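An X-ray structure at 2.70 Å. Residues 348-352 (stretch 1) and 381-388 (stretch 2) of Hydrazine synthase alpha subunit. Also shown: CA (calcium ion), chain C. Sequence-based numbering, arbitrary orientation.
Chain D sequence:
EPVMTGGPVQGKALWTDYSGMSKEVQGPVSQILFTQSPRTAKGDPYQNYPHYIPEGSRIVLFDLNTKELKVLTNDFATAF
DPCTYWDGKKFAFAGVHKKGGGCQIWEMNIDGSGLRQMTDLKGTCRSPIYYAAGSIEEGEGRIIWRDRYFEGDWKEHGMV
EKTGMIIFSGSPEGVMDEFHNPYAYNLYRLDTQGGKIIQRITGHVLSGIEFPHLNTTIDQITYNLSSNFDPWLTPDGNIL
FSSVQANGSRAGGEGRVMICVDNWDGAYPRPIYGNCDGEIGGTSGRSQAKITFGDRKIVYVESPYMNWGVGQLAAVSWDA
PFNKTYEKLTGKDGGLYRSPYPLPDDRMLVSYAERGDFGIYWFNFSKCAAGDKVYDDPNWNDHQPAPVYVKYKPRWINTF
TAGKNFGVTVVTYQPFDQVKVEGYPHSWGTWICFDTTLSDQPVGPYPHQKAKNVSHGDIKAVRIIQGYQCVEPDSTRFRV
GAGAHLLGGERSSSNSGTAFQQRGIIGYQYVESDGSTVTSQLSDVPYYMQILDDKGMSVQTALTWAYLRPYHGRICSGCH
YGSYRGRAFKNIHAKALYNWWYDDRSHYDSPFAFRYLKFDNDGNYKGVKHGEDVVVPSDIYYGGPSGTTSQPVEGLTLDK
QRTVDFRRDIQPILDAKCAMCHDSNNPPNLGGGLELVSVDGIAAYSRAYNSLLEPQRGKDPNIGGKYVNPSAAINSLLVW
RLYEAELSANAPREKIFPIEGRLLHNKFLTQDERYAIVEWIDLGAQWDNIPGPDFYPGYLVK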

# COMPACT_ATOMS: atom_id res chain seq x y z
N MET D 348 -13.33 -29.08 14.24
CA MET D 348 -11.96 -28.60 14.25
C MET D 348 -11.44 -28.41 15.67
O MET D 348 -12.17 -27.98 16.56
CB MET D 348 -11.86 -27.28 13.47
CG MET D 348 -10.44 -26.77 13.28
SD MET D 348 -10.32 -25.47 12.03
CE MET D 348 -11.45 -24.26 12.68
N LEU D 349 -10.17 -28.74 15.88
CA LEU D 349 -9.51 -28.50 17.16
C LEU D 349 -8.56 -27.32 17.03
O LEU D 349 -7.71 -27.29 16.14
CB LEU D 349 -8.75 -29.74 17.62
CG LEU D 349 -9.57 -30.86 18.27
CD1 LEU D 349 -8.70 -32.09 18.51
CD2 LEU D 349 -10.19 -30.39 19.57
N VAL D 350 -8.71 -26.34 17.92
CA VAL D 350 -7.87 -25.15 17.86
C VAL D 350 -7.14 -24.91 19.18
O VAL D 350 -7.63 -25.27 20.25
CB VAL D 350 -8.70 -23.90 17.51
CG1 VAL D 350 -9.27 -24.01 16.11
CG2 VAL D 350 -9.81 -23.69 18.53
N SER D 351 -5.96 -24.31 19.09
CA SER D 351 -5.28 -23.85 20.29
C SER D 351 -5.60 -22.38 20.49
O SER D 351 -5.40 -21.56 19.59
CB SER D 351 -3.77 -24.08 20.20
OG SER D 351 -3.12 -23.58 21.35
N TYR D 352 -6.11 -22.05 21.67
CA TYR D 352 -6.68 -20.74 21.90
C TYR D 352 -6.27 -20.17 23.24
O TYR D 352 -6.33 -20.85 24.27
CB TYR D 352 -8.21 -20.83 21.80
CG TYR D 352 -8.96 -19.59 22.24
CD1 TYR D 352 -8.95 -18.44 21.47
CD2 TYR D 352 -9.72 -19.59 23.40
CE1 TYR D 352 -9.65 -17.32 21.85
CE2 TYR D 352 -10.42 -18.48 23.80
CZ TYR D 352 -10.39 -17.34 23.02
OH TYR D 352 -11.09 -16.22 23.41
N ASN D 381 1.40 -23.81 27.89
CA ASN D 381 0.79 -23.46 26.63
C ASN D 381 0.45 -24.75 25.92
O ASN D 381 1.34 -25.54 25.60
CB ASN D 381 1.71 -22.59 25.78
CG ASN D 381 1.59 -21.11 26.10
OD1 ASN D 381 0.54 -20.65 26.56
ND2 ASN D 381 2.66 -20.36 25.86
N ASP D 382 -0.84 -24.97 25.69
CA ASP D 382 -1.31 -26.21 25.12
C ASP D 382 -1.68 -25.98 23.67
O ASP D 382 -2.69 -25.33 23.38
CB ASP D 382 -2.50 -26.74 25.93
CG ASP D 382 -2.21 -26.83 27.42
OD1 ASP D 382 -1.21 -27.47 27.79
OD2 ASP D 382 -2.97 -26.24 28.22
N HIS D 383 -0.87 -26.50 22.76
CA HIS D 383 -1.07 -26.23 21.34
C HIS D 383 -0.69 -27.41 20.47
O HIS D 383 -0.30 -28.47 20.97
CB HIS D 383 -0.28 -24.98 20.92
CG HIS D 383 1.20 -25.19 20.88
ND1 HIS D 383 1.94 -25.50 22.00
CD2 HIS D 383 2.08 -25.11 19.86
CE1 HIS D 383 3.21 -25.61 21.67
NE2 HIS D 383 3.33 -25.38 20.37
N GLN D 384 -0.83 -27.23 19.16
CA GLN D 384 -0.61 -28.29 18.17
C GLN D 384 -1.43 -29.55 18.45
O GLN D 384 -0.86 -30.64 18.57
CB GLN D 384 0.87 -28.64 18.09
CG GLN D 384 1.74 -27.57 17.46
CD GLN D 384 3.21 -27.95 17.43
OE1 GLN D 384 3.67 -28.73 18.27
NE2 GLN D 384 3.95 -27.40 16.47
N PRO D 385 -2.77 -29.42 18.55
CA PRO D 385 -3.56 -30.63 18.77
C PRO D 385 -3.57 -31.55 17.55
O PRO D 385 -3.80 -31.08 16.43
CB PRO D 385 -4.96 -30.09 19.06
CG PRO D 385 -5.01 -28.80 18.32
CD PRO D 385 -3.62 -28.23 18.37
N ALA D 386 -3.32 -32.83 17.77
CA ALA D 386 -3.33 -33.81 16.69
C ALA D 386 -4.10 -35.06 17.11
O ALA D 386 -3.51 -36.00 17.64
CB ALA D 386 -1.91 -34.17 16.28
N PRO D 387 -5.42 -35.06 16.87
CA PRO D 387 -6.30 -36.16 17.29
C PRO D 387 -5.95 -37.47 16.59
O PRO D 387 -5.49 -37.45 15.45
CB PRO D 387 -7.69 -35.67 16.87
CG PRO D 387 -7.43 -34.75 15.73
CD PRO D 387 -6.14 -34.05 16.07
N VAL D 388 -6.16 -38.59 17.27
CA VAL D 388 -5.87 -39.88 16.66
C VAL D 388 -7.09 -40.41 15.91
O VAL D 388 -8.22 -40.34 16.39
CB VAL D 388 -5.39 -40.92 17.72
CG1 VAL D 388 -4.27 -40.33 18.57
CG2 VAL D 388 -6.53 -41.40 18.61
CA CA C . -2.77 -23.93 29.01

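The contact is between two strands, one in each stretch of a single chain, that run nearly antiparallel: the angle between their N-to-C directions is 157°, and their axes approach to 6.4 Å. The register is set by two pairs, Ser351 with His383 (CA to CA 4.9 Å) and Leu349 with Pro385 (CA to CA 6.5 Å), so the strands lie closer at the serine than at the leucine. The interface is small, burying 247 Å² in total, and no backbone-to-backbone hydrogen bond links the strands. Each close contact involves a side chain on at least one strand, in some cases against the partner's main chain.

The polar part is a single hydrogen bond. Ser351 OG donates to the backbone carbonyl Asp382 O over 2.7 Å, a short separation. Its CA-to-CB bond points toward stretch 2, and the t rotamer (chi1 178°) places the hydroxyl at that carbonyl. Ser351 OG also lies 3.2 Å from His383 CB, a close packing contact. A serine suits this position because its hydroxyl sits one bond beyond CB, within reach of a main-chain acceptor where the backbones come close. The His383 side chain contributes little beyond CB: its CA-to-CB bond is sideways, and with chi1 at 71° (p) the end of the side chain leads away from stretch 1.

The apolar part centres on Leu349, whose CA-to-CB bond also points toward the partner and which has 65 Å² covered by it. Leu349 CB meets Pro385 CG at 3.9 Å, and Leu349 CD1 meets Pro387 CD at 4.0 Å, so one branched side chain touches two proline rings. The m, t rotamer (chi1 -79°, chi2 173°) brings CD1 to the second ring. Pro385 also packs against the main chain, with Pro385 CG 3.8 Å from Leu349 O. Both prolines direct CA-to-CB toward stretch 1, whereas Ala386 between them points away; this alternation puts the two rings on the same side. Proline fits here as a compact apolar ring whose nitrogen carries no hydrogen, so that no main-chain donor is left to be satisfied, and Pro385 and Pro387 lose 60 and 24 Å² to the contact. Alternation in stretch 1 likewise turns Leu349 and Ser351 toward stretch 2 and Val350 and Tyr352 away.

The metal contact uses a different part of Asp382. While Asp382 O accepts the serine hydrogen bond, Asp382 OD2 binds the calcium ion CA at 2.4 Å, together with four atoms from elsewhere in the structure. The side chain leaves CA sideways in the m rotamer (chi1 -52°), and its anionic oxygen is a natural ligand for calcium. One residue thus joins the interstrand hydrogen bond to the metal site.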